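Local coordinates for protein cycloalternan-forming enzyme (Listeria monocytogenes serovar 1/2a, PDB 5F7U) that is a multidomain enzyme of glycoside hydrolase family 31, built on a TIM barrel flanked by beta-rich domains, that binds glycans and magnesium ions, at residues S217-A222 with V315-S320; E248-F253 with F309-K314; A652-I657 with L792-K797; E837-D842 with G847-I852. The protein carries 1 engineered substitution. One frame throughout, in Å; residues are numbered along the deposited sequence.

Contact 1: S217-A222 with V315-S320; sequences SEYTTA and VEDKYS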
loop_
_atom_site.group_PDB
_atom_site.type_symbol
_atom_site.label_atom_id
_atom_site.label_comp_id
_atom_site.label_asym_id
_atom_site.label_seq_id
_atom_site.Cartn_x
_atom_site.Cartn_y
_atom_site.Cartn_z
ATOM N N SER A 217 -20.192 -2.312 17.364
ATOM C CA SER A 217 -21.101 -3.174 18.104
ATOM C C SER A 217 -21.805 -4.056 17.134
ATOM O O SER A 217 -21.925 -3.718 15.959
ATOM C CB SER A 217 -22.134 -2.349 18.868
ATOM O OG SER A 217 -22.870 -1.511 18.000
ATOM N N GLU A 218 -22.300 -5.177 17.644
ATOM C CA GLU A 218 -23.130 -6.048 16.829
ATOM C C GLU A 218 -24.486 -5.432 16.536
ATOM O O GLU A 218 -24.941 -4.510 17.247
ATOM C CB GLU A 218 -23.263 -7.412 17.500
ATOM C CG GLU A 218 -21.983 -8.246 17.398
ATOM C CD GLU A 218 -21.972 -9.401 18.396
ATOM O OE1 GLU A 218 -22.871 -9.461 19.249
ATOM O OE2 GLU A 218 -21.056 -10.244 18.326
ATOM N N TYR A 219 -25.123 -5.927 15.478
ATOM C CA TYR A 219 -26.402 -5.390 15.045
ATOM C C TYR A 219 -27.462 -5.508 16.151
ATOM O O TYR A 219 -27.434 -6.465 16.934
ATOM C CB TYR A 219 -26.852 -6.003 13.717
ATOM C CG TYR A 219 -27.770 -5.085 12.947
ATOM C CD1 TYR A 219 -27.288 -3.897 12.365
ATOM C CD2 TYR A 219 -29.127 -5.382 12.809
ATOM C CE1 TYR A 219 -28.138 -3.036 11.677
ATOM C CE2 TYR A 219 -29.987 -4.532 12.103
ATOM C CZ TYR A 219 -29.492 -3.356 11.546
ATOM O OH TYR A 219 -30.336 -2.518 10.847
ATOM N N THR A 220 -28.334 -4.494 16.226
ATOM C CA THR A 220 -29.183 -4.224 17.398
ATOM C C THR A 220 -30.265 -5.259 17.619
ATOM O O THR A 220 -30.753 -5.406 18.737
ATOM C CB THR A 220 -29.843 -2.820 17.358
ATOM O OG1 THR A 220 -30.387 -2.504 18.647
ATOM C CG2 THR A 220 -30.967 -2.739 16.301
ATOM N N THR A 221 -30.649 -5.962 16.558
ATOM C CA THR A 221 -31.708 -6.958 16.654
ATOM C C THR A 221 -31.113 -8.252 17.186
ATOM O O THR A 221 -31.838 -9.214 17.454
ATOM C CB THR A 221 -32.400 -7.206 15.296
ATOM O OG1 THR A 221 -31.422 -7.540 14.315
ATOM C CG2 THR A 221 -33.194 -5.968 14.847
ATOM N N ALA A 222 -29.784 -8.245 17.344
ATOM C CA ALA A 222 -28.995 -9.378 17.825
ATOM C C ALA A 222 -29.267 -10.596 16.926
ATOM O O ALA A 222 -29.601 -10.397 15.747
ATOM C CB ALA A 222 -29.253 -9.644 19.309
ATOM N N VAL A 315 -28.215 -3.237 4.051
ATOM C CA VAL A 315 -28.975 -2.370 4.934
ATOM C C VAL A 315 -28.019 -1.207 5.233
ATOM O O VAL A 315 -26.820 -1.427 5.440
ATOM C CB VAL A 315 -29.352 -3.129 6.232
ATOM C CG1 VAL A 315 -30.126 -2.238 7.187
ATOM C CG2 VAL A 315 -30.181 -4.373 5.913
ATOM N N GLU A 316 -28.547 0.018 5.250
ATOM C CA GLU A 316 -27.728 1.236 5.359
ATOM C C GLU A 316 -26.902 1.336 6.651
ATOM O O GLU A 316 -25.875 2.001 6.664
ATOM C CB GLU A 316 -28.642 2.470 5.232
ATOM C CG GLU A 316 -27.938 3.805 4.987
ATOM C CD GLU A 316 -27.530 4.563 6.261
ATOM O OE1 GLU A 316 -28.169 4.406 7.335
ATOM O OE2 GLU A 316 -26.556 5.343 6.191
ATOM N N ASP A 317 -27.385 0.719 7.725
ATOM C CA ASP A 317 -26.737 0.818 9.031
ATOM C C ASP A 317 -26.135 -0.510 9.492
ATOM O O ASP A 317 -25.874 -0.688 10.675
ATOM C CB ASP A 317 -27.720 1.383 10.086
ATOM C CG ASP A 317 -28.854 0.431 10.429
ATOM O OD1 ASP A 317 -29.126 -0.529 9.678
ATOM O OD2 ASP A 317 -29.519 0.661 11.464
ATOM N N LYS A 318 -25.890 -1.423 8.554
ATOM C CA LYS A 318 -25.364 -2.745 8.902
ATOM C C LYS A 318 -24.117 -3.069 8.095
ATOM O O LYS A 318 -24.106 -2.890 6.878
ATOM C CB LYS A 318 -26.422 -3.819 8.616
ATOM C CG LYS A 318 -26.030 -5.239 9.046
ATOM C CD LYS A 318 -27.055 -6.285 8.621
ATOM C CE LYS A 318 -28.370 -6.101 9.349
ATOM N NZ LYS A 318 -29.236 -7.313 9.220
ATOM N N TYR A 319 -23.071 -3.544 8.762
ATOM C CA TYR A 319 -22.016 -4.266 8.027
ATOM C C TYR A 319 -21.864 -5.696 8.506
ATOM O O TYR A 319 -22.134 -6.006 9.665
ATOM C CB TYR A 319 -20.667 -3.526 7.963
ATOM C CG TYR A 319 -19.832 -3.557 9.224
ATOM C CD1 TYR A 319 -18.932 -4.613 9.474
ATOM C CD2 TYR A 319 -19.922 -2.524 10.156
ATOM C CE1 TYR A 319 -18.141 -4.623 10.634
ATOM C CE2 TYR A 319 -19.130 -2.511 11.315
ATOM C CZ TYR A 319 -18.235 -3.562 11.543
ATOM O OH TYR A 319 -17.479 -3.554 12.697
ATOM N N SER A 320 -21.423 -6.570 7.599
ATOM C CA SER A 320 -21.428 -8.001 7.888
ATOM C C SER A 320 -20.217 -8.643 7.268
ATOM O O SER A 320 -19.707 -8.138 6.266
ATOM C CB SER A 320 -22.674 -8.665 7.307
ATOM O OG SER A 320 -23.865 -7.978 7.692
#
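Y219 reaches across to D317 and K318 and meets each in a different way: its hydroxyl bonds the carboxylate, and its ring carries the lysine chain. Y219 OH donates to D317 OD1 at 2.6 Å, arriving on the syn side of the carboxylate, 23° out of its plane. OD1 itself lies near the plane of the phenol ring, at its edge, and the two flat groups stand almost perpendicular. The lysine comes over one face instead. K318 CE sits above the middle of the ring, 3.5 Å from the Y219 centroid, a CH-pi contact. K318 NZ lies farther along the same face, 4.4 Å from that centroid, in cation-pi range. A bend at chi3 (-67°) turns the otherwise extended lysine so that CE and NZ run over the phenol. Tyrosine suits this place because it offers both a donor and a pi face, to an anion and a cation that follow each other in sequence; the two charges would probably polarise the phenol.

V315 CG1 lies in van der Waals contact with the phenol oxygen, 3.7 Å from Y219 OH. Behind these residues, a type I turn from V315 to K318, with K318 N bonded to V315 O at 3.2 Å, presents D317 and K318 to the ring. A second type I turn runs from Y219 to A222, and T221 OG1 lies at the ring edge. Backbone bonds tie Y219 to N241 and D317 to T244. The contact therefore spans strand 235-243, which separates strands 214-229 and 318-327 in the galactose mutarotase-like beta domain.

Contact 2: E248-F253 with F309-K314; sequences EAFYGF and FQMASK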
loop_
_atom_site.group_PDB
_atom_site.type_symbol
_atom_site.label_atom_id
_atom_site.label_comp_id
_atom_site.label_asym_id
_atom_site.label_seq_id
_atom_site.Cartn_x
_atom_site.Cartn_y
_atom_site.Cartn_z
ATOM N N GLU A 248 -19.547 6.317 8.871
ATOM C CA GLU A 248 -18.394 5.448 9.096
ATOM C C GLU A 248 -17.711 5.067 7.782
ATOM O O GLU A 248 -18.380 4.673 6.836
ATOM C CB GLU A 248 -18.785 4.201 9.901
ATOM C CG GLU A 248 -17.553 3.455 10.416
ATOM C CD GLU A 248 -17.884 2.289 11.326
ATOM O OE1 GLU A 248 -19.064 1.882 11.406
ATOM O OE2 GLU A 248 -16.940 1.754 11.945
ATOM N N ALA A 249 -16.388 5.257 7.723
ATOM C CA ALA A 249 -15.587 4.896 6.545
ATOM C C ALA A 249 -14.787 3.625 6.826
ATOM O O ALA A 249 -14.358 3.391 7.976
ATOM C CB ALA A 249 -14.657 6.027 6.172
ATOM N N PHE A 250 -14.593 2.805 5.784
ATOM C CA PHE A 250 -13.933 1.511 5.922
ATOM C C PHE A 250 -12.807 1.369 4.920
ATOM O O PHE A 250 -13.044 1.408 3.699
ATOM C CB PHE A 250 -14.931 0.377 5.695
ATOM C CG PHE A 250 -16.096 0.406 6.643
ATOM C CD1 PHE A 250 -15.942 -0.023 7.972
ATOM C CD2 PHE A 250 -17.366 0.831 6.204
ATOM C CE1 PHE A 250 -17.034 -0.025 8.849
ATOM C CE2 PHE A 250 -18.461 0.840 7.080
ATOM C CZ PHE A 250 -18.294 0.407 8.399
ATOM N N TYR A 251 -11.604 1.182 5.447
ATOM C CA TYR A 251 -10.392 1.224 4.639
ATOM C C TYR A 251 -9.669 -0.099 4.639
ATOM O O TYR A 251 -9.801 -0.873 5.573
ATOM C CB TYR A 251 -9.440 2.272 5.213
ATOM C CG TYR A 251 -10.054 3.642 5.396
ATOM C CD1 TYR A 251 -10.387 4.441 4.303
ATOM C CD2 TYR A 251 -10.257 4.159 6.683
ATOM C CE1 TYR A 251 -10.917 5.727 4.491
ATOM C CE2 TYR A 251 -10.780 5.434 6.878
ATOM C CZ TYR A 251 -11.103 6.212 5.779
ATOM O OH TYR A 251 -11.639 7.470 5.973
ATOM N N GLY A 252 -8.871 -0.337 3.598
ATOM C CA GLY A 252 -7.991 -1.495 3.551
ATOM C C GLY A 252 -8.551 -2.604 2.684
ATOM O O GLY A 252 -8.781 -2.399 1.509
ATOM N N PHE A 253 -8.802 -3.765 3.301
ATOM C CA PHE A 253 -9.266 -4.990 2.615
ATOM C C PHE A 253 -8.252 -5.566 1.623
ATOM O O PHE A 253 -8.616 -6.285 0.682
ATOM C CB PHE A 253 -10.632 -4.802 1.925
ATOM C CG PHE A 253 -11.728 -4.301 2.835
ATOM C CD1 PHE A 253 -11.928 -2.930 3.027
ATOM C CD2 PHE A 253 -12.599 -5.202 3.471
ATOM C CE1 PHE A 253 -12.959 -2.455 3.832
ATOM C CE2 PHE A 253 -13.662 -4.727 4.278
ATOM C CZ PHE A 253 -13.840 -3.346 4.457
ATOM N N PHE A 309 -17.274 -9.175 2.722
ATOM C CA PHE A 309 -17.581 -8.098 3.660
ATOM C C PHE A 309 -18.649 -7.212 3.039
ATOM O O PHE A 309 -18.423 -6.563 2.007
ATOM C CB PHE A 309 -16.310 -7.272 3.948
ATOM C CG PHE A 309 -15.331 -7.964 4.859
ATOM C CD1 PHE A 309 -14.370 -8.869 4.348
ATOM C CD2 PHE A 309 -15.334 -7.708 6.220
ATOM C CE1 PHE A 309 -13.466 -9.522 5.213
ATOM C CE2 PHE A 309 -14.420 -8.335 7.086
ATOM C CZ PHE A 309 -13.493 -9.250 6.586
ATOM N N GLN A 310 -19.821 -7.206 3.662
ATOM C CA GLN A 310 -20.950 -6.441 3.183
ATOM C C GLN A 310 -20.974 -5.118 3.948
ATOM O O GLN A 310 -21.479 -5.056 5.066
ATOM C CB GLN A 310 -22.235 -7.246 3.419
ATOM C CG GLN A 310 -22.218 -8.581 2.679
ATOM C CD GLN A 310 -23.398 -9.464 3.025
ATOM O OE1 GLN A 310 -24.231 -9.114 3.860
ATOM N NE2 GLN A 310 -23.469 -10.622 2.388
ATOM N N MET A 311 -20.445 -4.054 3.332
ATOM C CA MET A 311 -20.191 -2.842 4.108
ATOM C C MET A 311 -21.303 -1.821 3.910
ATOM O O MET A 311 -21.188 -0.907 3.080
ATOM C CB MET A 311 -18.788 -2.273 3.797
ATOM C CG MET A 311 -17.648 -3.298 3.925
ATOM S SD MET A 311 -17.614 -4.195 5.505
ATOM C CE MET A 311 -17.158 -2.880 6.641
ATOM N N ALA A 312 -22.400 -1.996 4.653
ATOM C CA ALA A 312 -23.599 -1.141 4.467
ATOM C C ALA A 312 -24.084 -1.230 3.009
ATOM O O ALA A 312 -24.571 -0.255 2.432
ATOM C CB ALA A 312 -23.321 0.309 4.898
ATOM N N SER A 313 -23.953 -2.430 2.445
ATOM C CA SER A 313 -24.309 -2.721 1.050
ATOM C C SER A 313 -25.711 -3.319 0.930
ATOM O O SER A 313 -26.273 -3.360 -0.167
ATOM C CB SER A 313 -23.300 -3.717 0.465
ATOM O OG SER A 313 -23.325 -4.909 1.237
ATOM N N LYS A 314 -26.265 -3.797 2.045
ATOM C CA LYS A 314 -27.589 -4.432 2.064
ATOM C C LYS A 314 -28.564 -3.539 2.805
ATOM O O LYS A 314 -29.592 -3.137 2.264
ATOM C CB LYS A 314 -27.559 -5.816 2.738
ATOM C CG LYS A 314 -26.480 -6.782 2.250
ATOM C CD LYS A 314 -26.619 -7.130 0.777
ATOM C CE LYS A 314 -25.627 -8.227 0.406
ATOM N NZ LYS A 314 -25.555 -8.340 -1.074
#
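F250, whose ring takes the methyl group of M311, follows closely on E248, whose OE2 is gripped by both S293 OG and Y297 OH; Y297 in turn packs on F250. Between the two segments themselves there is no hydrogen bond, and the contact is wholly apolar. M311 CE lies over the centre of the F250 ring, 3.4 Å from its centroid, with its hydrogens available for a CH-pi interaction. The M311 sulfur lies beyond this methyl, 5.0 Å from the same centroid, a Met-aromatic contact. Bends at chi2 (-52°) and chi3 (-69°) fold the methionine back on itself and bring CE onto the ring, a shape that a flexible, unbranched chain can adopt.

F253 and M311 approach each other head-on, F253 CZ lying 3.8 Å from M311 CG. F253 also turns an edge to the face of F309 in a T-shaped stack, with the F253 and F309 centroids 5.5 Å apart and the planes at 75°. Before F253, G252 has a positive phi and a backbone shape in which a side chain would be jammed against the preceding carbonyl, so glycine fits this corner of the chain. Strand 250-254 pairs with strand 287-293, while strand 307-311 lies between strands 266-269 and 318-327; V267 packs on both F253 and F309, and Y319 meets the F250 ring edge-to-face.

Contact 3: A652-I657 with L792-K797; sequences AAFAPI and LPVFAK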
loop_
_atom_site.group_PDB
_atom_site.type_symbol
_atom_site.label_atom_id
_atom_site.label_comp_id
_atom_site.label_asym_id
_atom_site.label_seq_id
_atom_site.Cartn_x
_atom_site.Cartn_y
_atom_site.Cartn_z
ATOM N N ALA A 652 5.516 8.869 -8.564
ATOM C CA ALA A 652 6.303 7.643 -8.370
ATOM C C ALA A 652 7.554 7.897 -7.544
ATOM O O ALA A 652 7.941 7.063 -6.699
ATOM C CB ALA A 652 6.676 7.017 -9.715
ATOM N N ALA A 653 8.180 9.054 -7.771
ATOM C CA ALA A 653 9.383 9.437 -7.031
ATOM C C ALA A 653 9.053 9.690 -5.554
ATOM O O ALA A 653 9.938 9.597 -4.705
ATOM C CB ALA A 653 10.017 10.672 -7.662
ATOM N N PHE A 654 7.775 9.955 -5.263
ATOM C CA PHE A 654 7.274 10.142 -3.886
ATOM C C PHE A 654 6.352 9.004 -3.449
ATOM O O PHE A 654 5.362 9.237 -2.723
ATOM C CB PHE A 654 6.571 11.516 -3.729
ATOM C CG PHE A 654 7.525 12.669 -3.600
ATOM C CD1 PHE A 654 8.129 13.219 -4.730
ATOM C CD2 PHE A 654 7.876 13.180 -2.327
ATOM C CE1 PHE A 654 9.034 14.281 -4.624
ATOM C CE2 PHE A 654 8.768 14.248 -2.214
ATOM C CZ PHE A 654 9.353 14.796 -3.366
ATOM N N ALA A 655 6.651 7.785 -3.927
ATOM C CA ALA A 655 5.902 6.602 -3.498
ATOM C C ALA A 655 6.876 5.587 -2.898
ATOM O O ALA A 655 8.097 5.799 -2.970
ATOM C CB ALA A 655 5.096 6.021 -4.661
ATOM N N PRO A 656 6.364 4.523 -2.224
ATOM C CA PRO A 656 7.298 3.648 -1.490
ATOM C C PRO A 656 8.367 3.013 -2.389
ATOM O O PRO A 656 9.542 3.026 -2.024
ATOM C CB PRO A 656 6.372 2.575 -0.890
ATOM C CG PRO A 656 5.060 3.296 -0.720
ATOM C CD PRO A 656 4.955 4.143 -1.970
ATOM N N ILE A 657 7.964 2.522 -3.561
ATOM C CA ILE A 657 8.879 1.889 -4.524
ATOM C C ILE A 657 8.646 2.517 -5.898
ATOM O O ILE A 657 7.502 2.573 -6.381
ATOM C CB ILE A 657 8.671 0.347 -4.619
ATOM C CG1 ILE A 657 8.764 -0.369 -3.249
ATOM C CG2 ILE A 657 9.597 -0.284 -5.673
ATOM C CD1 ILE A 657 10.144 -0.361 -2.587
ATOM N N LEU A 792 4.978 19.391 -8.518
ATOM C CA LEU A 792 4.268 18.501 -7.589
ATOM C C LEU A 792 4.141 19.192 -6.231
ATOM O O LEU A 792 5.160 19.449 -5.606
ATOM C CB LEU A 792 5.078 17.195 -7.413
ATOM C CG LEU A 792 4.565 16.145 -6.418
ATOM C CD1 LEU A 792 3.348 15.431 -6.983
ATOM C CD2 LEU A 792 5.646 15.124 -6.146
ATOM N N PRO A 793 2.910 19.448 -5.740
ATOM C CA PRO A 793 2.780 20.045 -4.389
ATOM C C PRO A 793 3.234 19.051 -3.320
ATOM O O PRO A 793 2.693 17.951 -3.245
ATOM C CB PRO A 793 1.269 20.300 -4.244
ATOM C CG PRO A 793 0.714 20.199 -5.637
ATOM C CD PRO A 793 1.603 19.250 -6.390
ATOM N N VAL A 794 4.244 19.418 -2.532
ATOM C CA VAL A 794 4.694 18.594 -1.391
ATOM C C VAL A 794 4.961 19.534 -0.222
ATOM O O VAL A 794 5.647 20.539 -0.398
ATOM C CB VAL A 794 5.970 17.764 -1.682
ATOM C CG1 VAL A 794 6.305 16.882 -0.478
ATOM C CG2 VAL A 794 5.793 16.850 -2.906
ATOM N N PHE A 795 4.427 19.195 0.954
ATOM C CA PHE A 795 4.515 20.058 2.136
ATOM C C PHE A 795 5.038 19.307 3.348
ATOM O O PHE A 795 4.697 18.133 3.559
ATOM C CB PHE A 795 3.142 20.625 2.498
ATOM C CG PHE A 795 2.374 21.163 1.323
ATOM C CD1 PHE A 795 1.646 20.299 0.499
ATOM C CD2 PHE A 795 2.375 22.545 1.037
ATOM C CE1 PHE A 795 0.943 20.788 -0.596
ATOM C CE2 PHE A 795 1.649 23.038 -0.044
ATOM C CZ PHE A 795 0.934 22.157 -0.863
ATOM N N ALA A 796 5.850 19.991 4.151
ATOM C CA ALA A 796 6.331 19.417 5.406
ATOM C C ALA A 796 5.494 19.902 6.573
ATOM O O ALA A 796 5.193 21.080 6.686
ATOM C CB ALA A 796 7.793 19.780 5.641
ATOM N N LYS A 797 5.182 18.962 7.456
ATOM C CA LYS A 797 4.437 19.181 8.695
ATOM C C LYS A 797 5.277 19.983 9.680
ATOM O O LYS A 797 6.505 19.864 9.699
ATOM C CB LYS A 797 4.149 17.803 9.277
ATOM C CG LYS A 797 3.247 17.747 10.477
ATOM C CD LYS A 797 2.801 16.298 10.679
ATOM C CE LYS A 797 3.874 15.388 11.244
ATOM N NZ LYS A 797 3.237 14.067 11.572
#
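F654 brings the largest buried surface to this contact, and it is met by V794 and L792 from the other segment. Its ring takes V794 CG2 over one face, 4.1 Å from the F654 centroid and displaced toward the rim, as a CH-pi contact. The second valine branch also touches it, V794 CG1 standing 4.0 Å from F654 CE2. Beta-branching gives valine two methyls near CB, and both reach the ring.

L792 slides past the phenylalanine in the opposite direction and touches with a single methyl. L792 CD2 comes to 3.4 Å from F654 CD1, a snug fit, and 3.8 Å from F654 CE1. In the leucine, chi1 of 177° sets CG opposite the backbone N, and CD2 reaches the ring from there. All three side chains are buried and carry no polar atoms, so dispersion and exclusion of water account for their meeting. Y694 and T697 of helix 687-700, L701 and V748 also pack on F654.

The turn that presents F654 closes helix 642-653, A655 N bonding to A652 O at 3.1 Å. Its carbonyls are well provided for: R698 NH1 takes A653 O and A655 O, R698 NH2 takes P656 O, and Y740 OH bonds F654 O. From here the chain enters 657-660, the eighth strand of the barrel, whereas V794 begins a strand of the antiparallel sheet that follows. F654 thus joins the end of a barrel helix to the C-terminal beta domain, the two modules meeting here as parts of a family 31 glycoside hydrolase.

Contact 4: E837-D842 with G847-I852; sequences EYSFYD and GEMRDI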
loop_
_atom_site.group_PDB
_atom_site.type_symbol
_atom_site.label_atom_id
_atom_site.label_comp_id
_atom_site.label_asym_id
_atom_site.label_seq_id
_atom_site.Cartn_x
_atom_site.Cartn_y
_atom_site.Cartn_z
ATOM N N GLU A 837 11.393 15.660 17.886
ATOM C CA GLU A 837 12.473 14.684 17.954
ATOM C C GLU A 837 12.347 13.743 16.780
ATOM O O GLU A 837 11.244 13.533 16.253
ATOM C CB GLU A 837 12.483 13.937 19.295
ATOM C CG GLU A 837 11.294 13.022 19.545
ATOM C CD GLU A 837 11.182 12.512 20.981
ATOM O OE1 GLU A 837 12.212 12.380 21.688
ATOM O OE2 GLU A 837 10.034 12.227 21.413
ATOM N N TYR A 838 13.475 13.190 16.367
ATOM C CA TYR A 838 13.485 12.274 15.246
ATOM C C TYR A 838 14.604 11.265 15.425
ATOM O O TYR A 838 15.706 11.634 15.817
ATOM C CB TYR A 838 13.700 13.070 13.969
ATOM C CG TYR A 838 13.772 12.258 12.691
ATOM C CD1 TYR A 838 12.613 11.749 12.100
ATOM C CD2 TYR A 838 14.997 12.051 12.040
ATOM C CE1 TYR A 838 12.668 11.039 10.901
ATOM C CE2 TYR A 838 15.062 11.340 10.845
ATOM C CZ TYR A 838 13.897 10.829 10.287
ATOM O OH TYR A 838 13.945 10.150 9.083
ATOM N N SER A 839 14.303 10.003 15.147
ATOM C CA SER A 839 15.298 8.937 15.201
ATOM C C SER A 839 15.687 8.593 13.775
ATOM O O SER A 839 14.893 7.986 13.046
ATOM C CB SER A 839 14.720 7.704 15.903
ATOM O OG SER A 839 15.744 6.852 16.382
ATOM N N PHE A 840 16.893 8.997 13.375
ATOM C CA PHE A 840 17.406 8.736 12.033
ATOM C C PHE A 840 18.120 7.375 11.953
ATOM O O PHE A 840 19.000 7.083 12.755
ATOM C CB PHE A 840 18.358 9.880 11.643
ATOM C CG PHE A 840 19.141 9.636 10.394
ATOM C CD1 PHE A 840 18.507 9.278 9.190
ATOM C CD2 PHE A 840 20.538 9.775 10.410
ATOM C CE1 PHE A 840 19.248 9.055 8.041
ATOM C CE2 PHE A 840 21.281 9.571 9.254
ATOM C CZ PHE A 840 20.637 9.196 8.076
ATOM N N TYR A 841 17.726 6.563 10.974
ATOM C CA TYR A 841 18.376 5.290 10.708
ATOM C C TYR A 841 19.574 5.491 9.795
ATOM O O TYR A 841 19.429 5.654 8.576
ATOM C CB TYR A 841 17.378 4.333 10.062
ATOM C CG TYR A 841 17.890 2.929 9.819
ATOM C CD1 TYR A 841 18.563 2.213 10.818
ATOM C CD2 TYR A 841 17.656 2.302 8.592
ATOM C CE1 TYR A 841 19.017 0.919 10.585
ATOM C CE2 TYR A 841 18.091 1.008 8.351
ATOM C CZ TYR A 841 18.770 0.325 9.343
ATOM O OH TYR A 841 19.195 -0.953 9.088
ATOM N N ASP A 842 20.761 5.476 10.390
ATOM C CA ASP A 842 21.958 5.821 9.651
ATOM C C ASP A 842 22.562 4.544 9.035
ATOM O O ASP A 842 23.503 3.957 9.577
ATOM C CB ASP A 842 22.910 6.584 10.576
ATOM C CG ASP A 842 24.181 7.049 9.887
ATOM O OD1 ASP A 842 24.350 6.844 8.674
ATOM O OD2 ASP A 842 25.022 7.616 10.600
ATOM N N GLY A 847 23.918 1.153 10.608
ATOM C CA GLY A 847 22.527 1.163 11.032
ATOM C C GLY A 847 22.285 1.782 12.400
ATOM O O GLY A 847 21.277 1.479 13.031
ATOM N N GLU A 848 23.202 2.637 12.867
ATOM C CA GLU A 848 23.053 3.335 14.150
ATOM C C GLU A 848 21.811 4.210 14.097
ATOM O O GLU A 848 21.620 4.908 13.109
ATOM C CB GLU A 848 24.235 4.288 14.391
ATOM C CG GLU A 848 25.596 3.646 14.555
ATOM C CD GLU A 848 25.930 3.343 15.995
ATOM O OE1 GLU A 848 26.032 2.140 16.321
ATOM O OE2 GLU A 848 26.098 4.304 16.793
ATOM N N MET A 849 20.990 4.195 15.151
ATOM C CA MET A 849 19.933 5.207 15.283
ATOM C C MET A 849 20.549 6.498 15.819
ATOM O O MET A 849 21.243 6.476 16.828
ATOM C CB MET A 849 18.781 4.748 16.193
ATOM C CG MET A 849 18.026 3.496 15.750
ATOM S SD MET A 849 17.488 3.433 14.024
ATOM C CE MET A 849 16.194 4.672 14.003
ATOM N N ARG A 850 20.311 7.612 15.133
ATOM C CA ARG A 850 20.809 8.910 15.573
ATOM C C ARG A 850 19.606 9.720 16.026
ATOM O O ARG A 850 18.731 10.041 15.217
ATOM C CB ARG A 850 21.543 9.649 14.444
ATOM C CG ARG A 850 22.533 8.824 13.636
ATOM C CD ARG A 850 23.788 8.515 14.427
ATOM N NE ARG A 850 24.810 7.957 13.556
ATOM C CZ ARG A 850 25.994 7.520 13.964
ATOM N NH1 ARG A 850 26.330 7.577 15.251
ATOM N NH2 ARG A 850 26.848 7.013 13.082
ATOM N N ASP A 851 19.565 10.026 17.322
ATOM C CA ASP A 851 18.430 10.727 17.909
ATOM C C ASP A 851 18.689 12.231 17.906
ATOM O O ASP A 851 19.586 12.719 18.617
ATOM C CB ASP A 851 18.138 10.234 19.332
ATOM C CG ASP A 851 17.748 8.749 19.396
ATOM O OD1 ASP A 851 17.126 8.189 18.445
ATOM O OD2 ASP A 851 18.084 8.133 20.431
ATOM N N ILE A 852 17.913 12.945 17.087
ATOM C CA ILE A 852 18.048 14.394 16.904
ATOM C C ILE A 852 16.852 15.042 17.569
ATOM O O ILE A 852 15.721 14.564 17.419
ATOM C CB ILE A 852 17.965 14.836 15.406
ATOM C CG1 ILE A 852 18.487 13.773 14.425
ATOM C CG2 ILE A 852 18.560 16.238 15.197
ATOM C CD1 ILE A 852 19.989 13.632 14.348
#
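Strands 837-842 and 848-852 run antiparallel, their axes 4.4 Å apart at closest and their directions at 154°, with Y838-I852 and F840-R850 as hydrogen-bonded pairs, the latter exchanging N-to-O bonds of 2.8 Å each way between F840 and R850, and S839-D851 and Y841-M849 as non-hydrogen-bonded ones.

On the face that carries Y838, F840 and I852, R850 also grips D842. R850 NE reaches D842 OD2 at 3.0 Å through the anti lone pair, and R850 NH2 reaches the same oxygen at 3.1 Å from above the carboxylate plane; OD2 lies within the guanidinium plane for both. Side-on gripping of one oxygen leaves OD1 to Y823 OH, and Y823 itself belongs to a magnesium site. E848 CB lies over the guanidinium face, while E848 OE2 makes a long ion pair with R850 NH1.

The two strands form a beta hairpin, and 835-842 is the edge strand of its antiparallel sheet, with F840 and Y838 packed on helix 702-715. G847 closes it with a weak bond to D842 O and a positive phi (75°), which suits glycine; its carbonyl meets the edge of the Y841 ring.

On the other face M849 SD comes to 3.6 Å from Y841 CD1, a Met-aromatic contact. In one of the two modelled conformers of S839, OG donates to D851 OD1 at 2.8 Å, so that bond may be partial.

Contacts 1 and 2 form a pair, their centres about 12 Å apart, since strands 307-311 and 318-327 are neighbours in one sheet: S320 O probably accepts from Q310 N at 2.8 Å, and Y319 also touches M311, with Y319 CD1 3.8 Å from M311 CE. Contact 3 stands apart, its nearest atoms about 15 Å from those of contact 2, where the barrel meets the C-terminal beta domain. Contact 4 lies beyond it, the two centres about 21 Å apart and nearest atoms about 9 Å. The V794 side chain of contact 3 is about 10 Å from a bound alpha-D-glucopyranose, and that of D842 in contact 4 about 10 Å from a magnesium ion.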